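Local coordinates for uncharacterized protein MG376 homolog (Mycoplasma pneumoniae, PDB 2HQL), which binds single-stranded DNA through a small OB-fold domain, here paired with a second copy of itself, at the interface of chains A and B. Sequence-based numbering; all coordinates share one arbitrary frame. Chains: chain A/B, Hypothetical protein MG376 homolog.

Contact 1: the interface of chains A and B. Residues chain A 12-15, 35, 48, 71-72, 103; chain B 7-10, 76.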
# COMPACT_ATOMS: atom_id res chain seq x y z
N PHE A 12 -2.00 1.70 -7.52
CA PHE A 12 -2.56 2.82 -8.28
C PHE A 12 -3.32 3.64 -7.25
O PHE A 12 -4.21 3.13 -6.56
CB PHE A 12 -3.50 2.32 -9.37
CG PHE A 12 -2.81 1.51 -10.41
CD1 PHE A 12 -2.42 2.09 -11.62
CD2 PHE A 12 -2.51 0.17 -10.19
CE1 PHE A 12 -1.75 1.36 -12.57
CE2 PHE A 12 -1.83 -0.58 -11.14
CZ PHE A 12 -1.45 0.02 -12.34
N LEU A 13 -2.99 4.92 -7.14
CA LEU A 13 -3.62 5.73 -6.13
C LEU A 13 -3.68 7.19 -6.51
O LEU A 13 -2.88 7.66 -7.30
CB LEU A 13 -2.83 5.58 -4.83
CG LEU A 13 -3.34 6.12 -3.49
CD1 LEU A 13 -4.56 5.34 -3.03
CD2 LEU A 13 -2.20 6.00 -2.49
N GLU A 14 -4.64 7.91 -5.92
CA GLU A 14 -4.83 9.33 -6.17
C GLU A 14 -5.25 10.05 -4.90
O GLU A 14 -6.00 9.52 -4.09
CB GLU A 14 -5.90 9.54 -7.24
CG GLU A 14 -6.54 10.92 -7.15
CD GLU A 14 -7.72 11.09 -8.07
OE1 GLU A 14 -8.39 10.09 -8.39
OE2 GLU A 14 -7.99 12.25 -8.44
N GLY A 15 -4.78 11.28 -4.73
CA GLY A 15 -5.16 12.05 -3.57
C GLY A 15 -4.74 13.49 -3.72
O GLY A 15 -4.19 13.89 -4.75
N GLN A 35 -6.42 11.06 0.98
CA GLN A 35 -7.49 10.46 0.20
C GLN A 35 -8.68 10.41 1.14
O GLN A 35 -8.52 10.00 2.29
CB GLN A 35 -7.13 9.03 -0.24
CG GLN A 35 -8.13 8.44 -1.23
CD GLN A 35 -7.70 7.10 -1.81
OE1 GLN A 35 -7.88 6.05 -1.18
NE2 GLN A 35 -7.13 7.14 -3.01
N TYR A 48 -1.15 9.20 2.94
CA TYR A 48 -0.15 8.31 2.37
C TYR A 48 1.09 9.10 2.05
O TYR A 48 1.02 10.31 1.80
CB TYR A 48 -0.70 7.68 1.10
CG TYR A 48 -1.96 6.89 1.33
CD1 TYR A 48 -1.91 5.63 1.94
CD2 TYR A 48 -3.21 7.39 0.96
CE1 TYR A 48 -3.07 4.90 2.16
CE2 TYR A 48 -4.38 6.66 1.19
CZ TYR A 48 -4.29 5.42 1.78
OH TYR A 48 -5.42 4.68 2.01
N SER A 71 -2.38 11.53 -9.35
CA SER A 71 -2.70 10.10 -9.47
C SER A 71 -1.42 9.45 -9.93
O SER A 71 -0.71 10.02 -10.75
CB SER A 71 -3.78 9.86 -10.53
OG SER A 71 -4.97 10.57 -10.23
N ILE A 72 -1.11 8.26 -9.43
CA ILE A 72 0.11 7.58 -9.84
C ILE A 72 -0.04 6.07 -9.95
O ILE A 72 -1.10 5.49 -9.69
CB ILE A 72 1.29 7.81 -8.84
CG1 ILE A 72 0.93 7.22 -7.47
CG2 ILE A 72 1.64 9.30 -8.72
CD1 ILE A 72 2.12 6.97 -6.57
N ILE A 103 -8.03 7.10 -15.25
CA ILE A 103 -7.28 5.87 -15.31
C ILE A 103 -8.28 4.73 -15.43
O ILE A 103 -9.45 4.98 -15.71
CB ILE A 103 -6.37 5.75 -14.08
CG1 ILE A 103 -5.52 7.01 -14.00
CG2 ILE A 103 -5.40 4.60 -14.23
CD1 ILE A 103 -4.92 7.27 -12.65
N MET B 7 -12.01 7.52 -4.85
CA MET B 7 -11.19 7.68 -6.08
C MET B 7 -10.36 6.43 -6.43
O MET B 7 -10.77 5.29 -6.13
CB MET B 7 -10.28 8.90 -5.93
CG MET B 7 -9.53 8.93 -4.62
SD MET B 7 -8.60 10.46 -4.43
CE MET B 7 -9.64 11.38 -3.05
N LEU B 8 -9.21 6.65 -7.06
CA LEU B 8 -8.32 5.55 -7.48
C LEU B 8 -7.57 4.97 -6.29
O LEU B 8 -6.96 5.69 -5.51
CB LEU B 8 -7.33 6.05 -8.54
CG LEU B 8 -6.46 5.02 -9.26
CD1 LEU B 8 -7.32 4.18 -10.18
CD2 LEU B 8 -5.37 5.71 -10.04
N ASN B 9 -7.64 3.65 -6.17
CA ASN B 9 -6.97 2.92 -5.11
C ASN B 9 -7.06 1.43 -5.43
O ASN B 9 -8.10 0.80 -5.25
CB ASN B 9 -7.65 3.19 -3.76
CG ASN B 9 -6.91 2.56 -2.58
OD1 ASN B 9 -6.38 1.45 -2.69
ND2 ASN B 9 -6.88 3.26 -1.45
N ARG B 10 -5.96 0.88 -5.94
CA ARG B 10 -5.88 -0.54 -6.29
C ARG B 10 -4.49 -1.02 -5.95
O ARG B 10 -3.50 -0.37 -6.27
CB ARG B 10 -6.12 -0.77 -7.79
CG ARG B 10 -7.47 -1.40 -8.12
CD ARG B 10 -7.66 -2.70 -7.35
NE ARG B 10 -9.06 -3.03 -7.14
CZ ARG B 10 -9.99 -2.18 -6.67
NH1 ARG B 10 -9.67 -0.93 -6.36
NH2 ARG B 10 -11.23 -2.61 -6.47
N LEU B 76 -5.67 0.20 -0.45
CA LEU B 76 -4.80 0.69 0.61
C LEU B 76 -5.70 1.46 1.58
O LEU B 76 -6.59 2.21 1.16
CB LEU B 76 -3.72 1.61 -0.00
CG LEU B 76 -2.39 1.83 0.71
CD1 LEU B 76 -1.75 0.50 1.00
CD2 LEU B 76 -1.47 2.66 -0.16
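B:Asn9 holds CG anti to its backbone N (chi1 -174°), and A:Gln35 does the same at chi1 -171° with its chain extended, so that the two carboxamides meet obliquely, their planes 47° apart. The B:Asn9 ND2 amide nitrogen gives an almost straight hydrogen bond, 3.0 Å long, to the side-chain carbonyl A:Gln35 OE1, in plane and on a lone pair. Both amides have a second hold within their own chain. B:Asn9 OD1 takes the backbone N of B:Leu76 at 2.7 Å, and its ND2 also reaches B:Leu76 O, which fixes the rotation of the group. A:Gln35 NE2 donates to A:Glu14 O at 2.9 Å and more weakly to B:Leu8 O across the interface. The methyl A:Leu13 CD1 lies alongside the B:Asn9 amide, 3.7 Å from its CG. A:Tyr48 and B:Leu76 run antiparallel alongside each other, with the ring carbon CE1 3.5 Å from B:Leu76 CG and the hydroxyl weakly bonded to B:Leu76 O. B:Met7, bent at chi3, crosses A:Glu14 at about a right angle; its CG packs against A:Gln35 CG at 3.7 Å. B:Leu8 turns its CD2 branch towards A:Phe12 CB, 3.9 Å away. Backbone bonds pair A:Phe12 with B:Arg10 in both directions, the one from A:Phe12 N to B:Arg10 O measuring 2.8 Å. The first strands, 9-22 of each OB fold, thus run antiparallel across the chain boundary, with the N-terminal segment of chain B laid over chain A.

Contact 2: the interface of chains A and B. Residues chain A 37, 44, 46-48; chain B 76-78, 87.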
# COMPACT_ATOMS: atom_id res chain seq x y z
N ARG A 37 -11.94 9.27 3.16
CA ARG A 37 -12.38 8.01 3.73
C ARG A 37 -13.69 8.24 4.50
O ARG A 37 -13.96 9.35 4.97
CB ARG A 37 -11.29 7.51 4.70
CG ARG A 37 -11.53 6.17 5.41
CD ARG A 37 -11.37 4.98 4.47
NE ARG A 37 -11.23 3.73 5.21
CZ ARG A 37 -10.15 3.40 5.91
NH1 ARG A 37 -9.12 4.23 5.96
NH2 ARG A 37 -10.11 2.26 6.60
N PHE A 44 -13.96 11.35 6.68
CA PHE A 44 -12.65 11.50 7.29
C PHE A 44 -11.53 11.56 6.23
O PHE A 44 -11.76 11.95 5.10
CB PHE A 44 -12.45 10.32 8.25
CG PHE A 44 -11.33 10.52 9.20
CD1 PHE A 44 -11.48 11.33 10.32
CD2 PHE A 44 -10.09 9.96 8.94
CE1 PHE A 44 -10.40 11.58 11.17
CE2 PHE A 44 -9.00 10.20 9.77
CZ PHE A 44 -9.16 11.02 10.89
N ASP A 46 -7.47 9.74 4.80
CA ASP A 46 -6.38 8.77 4.83
C ASP A 46 -5.17 9.50 4.27
O ASP A 46 -5.28 10.22 3.28
CB ASP A 46 -6.66 7.54 3.96
CG ASP A 46 -7.36 6.42 4.73
OD1 ASP A 46 -7.27 6.39 5.97
OD2 ASP A 46 -7.98 5.57 4.06
N TYR A 47 -4.03 9.34 4.93
CA TYR A 47 -2.80 9.99 4.48
C TYR A 47 -1.79 8.94 4.08
O TYR A 47 -1.60 7.93 4.77
CB TYR A 47 -2.22 10.87 5.58
CG TYR A 47 -2.90 12.22 5.73
CD1 TYR A 47 -2.23 13.40 5.40
CD2 TYR A 47 -4.19 12.32 6.24
CE1 TYR A 47 -2.83 14.64 5.60
CE2 TYR A 47 -4.80 13.56 6.44
CZ TYR A 47 -4.11 14.71 6.12
OH TYR A 47 -4.69 15.93 6.35
N TYR A 48 -1.15 9.20 2.94
CA TYR A 48 -0.15 8.31 2.37
C TYR A 48 1.09 9.10 2.05
O TYR A 48 1.02 10.31 1.80
CB TYR A 48 -0.70 7.68 1.10
CG TYR A 48 -1.96 6.89 1.33
CD1 TYR A 48 -1.91 5.63 1.94
CD2 TYR A 48 -3.21 7.39 0.96
CE1 TYR A 48 -3.07 4.90 2.16
CE2 TYR A 48 -4.38 6.66 1.19
CZ TYR A 48 -4.29 5.42 1.78
OH TYR A 48 -5.42 4.68 2.01
N LEU B 76 -5.67 0.20 -0.45
CA LEU B 76 -4.80 0.69 0.61
C LEU B 76 -5.70 1.46 1.58
O LEU B 76 -6.59 2.21 1.16
CB LEU B 76 -3.72 1.61 -0.00
CG LEU B 76 -2.39 1.83 0.71
CD1 LEU B 76 -1.75 0.50 1.00
CD2 LEU B 76 -1.47 2.66 -0.16
N ARG B 77 -5.48 1.24 2.88
CA ARG B 77 -6.25 1.91 3.93
C ARG B 77 -5.37 2.21 5.15
O ARG B 77 -4.32 1.61 5.33
CB ARG B 77 -7.40 1.01 4.43
CG ARG B 77 -8.06 0.14 3.38
CD ARG B 77 -9.58 0.16 3.51
NE ARG B 77 -10.16 1.47 3.19
CZ ARG B 77 -9.93 2.15 2.08
NH1 ARG B 77 -9.12 1.66 1.15
NH2 ARG B 77 -10.49 3.33 1.88
N THR B 78 -5.79 3.14 5.99
CA THR B 78 -5.06 3.42 7.22
C THR B 78 -6.14 3.47 8.31
O THR B 78 -7.33 3.64 8.00
CB THR B 78 -4.27 4.78 7.17
OG1 THR B 78 -5.16 5.88 7.40
CG2 THR B 78 -3.59 4.97 5.80
N TRP B 87 -1.45 5.72 13.68
CA TRP B 87 -2.19 5.59 12.41
C TRP B 87 -1.46 4.50 11.63
O TRP B 87 -0.39 4.75 11.09
CB TRP B 87 -2.15 6.89 11.59
CG TRP B 87 -3.20 7.92 11.95
CD1 TRP B 87 -3.04 9.02 12.76
CD2 TRP B 87 -4.59 7.89 11.59
NE1 TRP B 87 -4.25 9.66 12.93
CE2 TRP B 87 -5.21 8.99 12.23
CE3 TRP B 87 -5.37 7.03 10.80
CZ2 TRP B 87 -6.58 9.26 12.10
CZ3 TRP B 87 -6.74 7.30 10.67
CH2 TRP B 87 -7.33 8.40 11.32
O HOH W 1 -4.02 8.18 7.66
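In this part of the pairing of two OB folds, strands 28-39 and 42-53 of chain A meet strand 69-80 of chain B around B:Thr78, whose polar groups are closely held. A:Arg37, CG anti to the backbone N (chi1 -179°) and bent at chi2, brings its guanidinium edge to the backbone carbonyl of B:Thr78. The NH1 bond to B:Thr78 O is 2.8 Å long and lies in the carbonyl plane. The same NH1 forms a salt bridge within chain A to the carboxylate oxygen A:Asp46 OD2 at 2.6 Å, on its syn lone pair, so the acid steadies the arginine that reads the carbonyl. A:Asp46 OD1 accepts the hydroxyl B:Thr78 OG1 at 2.6 Å from above the carboxylate plane. OG1 sits wedged with the backbone N on one side and the carbonyl carbon on the other (chi1 79°), while the methyl CG2 rests 3.7 Å from A:Tyr48 CE1. Equally tight is B:Arg77, bent at chi2 and chi3, which sets its NE over one face of the A:Arg37 guanidinium, 3.2 Å from A:Arg37 NE, the planes 76° apart. Two like charges would repel here, a cost that A:Asp46 may ease, since its OD2 also lies 4.0 Å from B:Arg77 NH2. A:Phe44 and B:Trp87 meet tip to tip, bringing their ring ends together. On the looser, watery side, a water 2.6 Å from B:Thr78 OG1 joins it to A:Tyr47 N, 3.0 Å from the same water.

The centres of the C-alpha atoms of contact 1 and contact 2 lie about 11 Å apart, and both contain A:Tyr48 and B:Leu76, so the two form one continuous stretch of a single interface. Strands 28-39 and 42-53 of chain A, and strand 69-80 of chain B, serve both. Contact 1 adds pairing of first strands and the chain B N-terminal segment, whereas contact 2 is carried mainly by side chains. A shared, continuous interface of this kind would suit a dimer, although the coordinates alone do not establish the state in solution, and the pairing departs from exact two-fold symmetry.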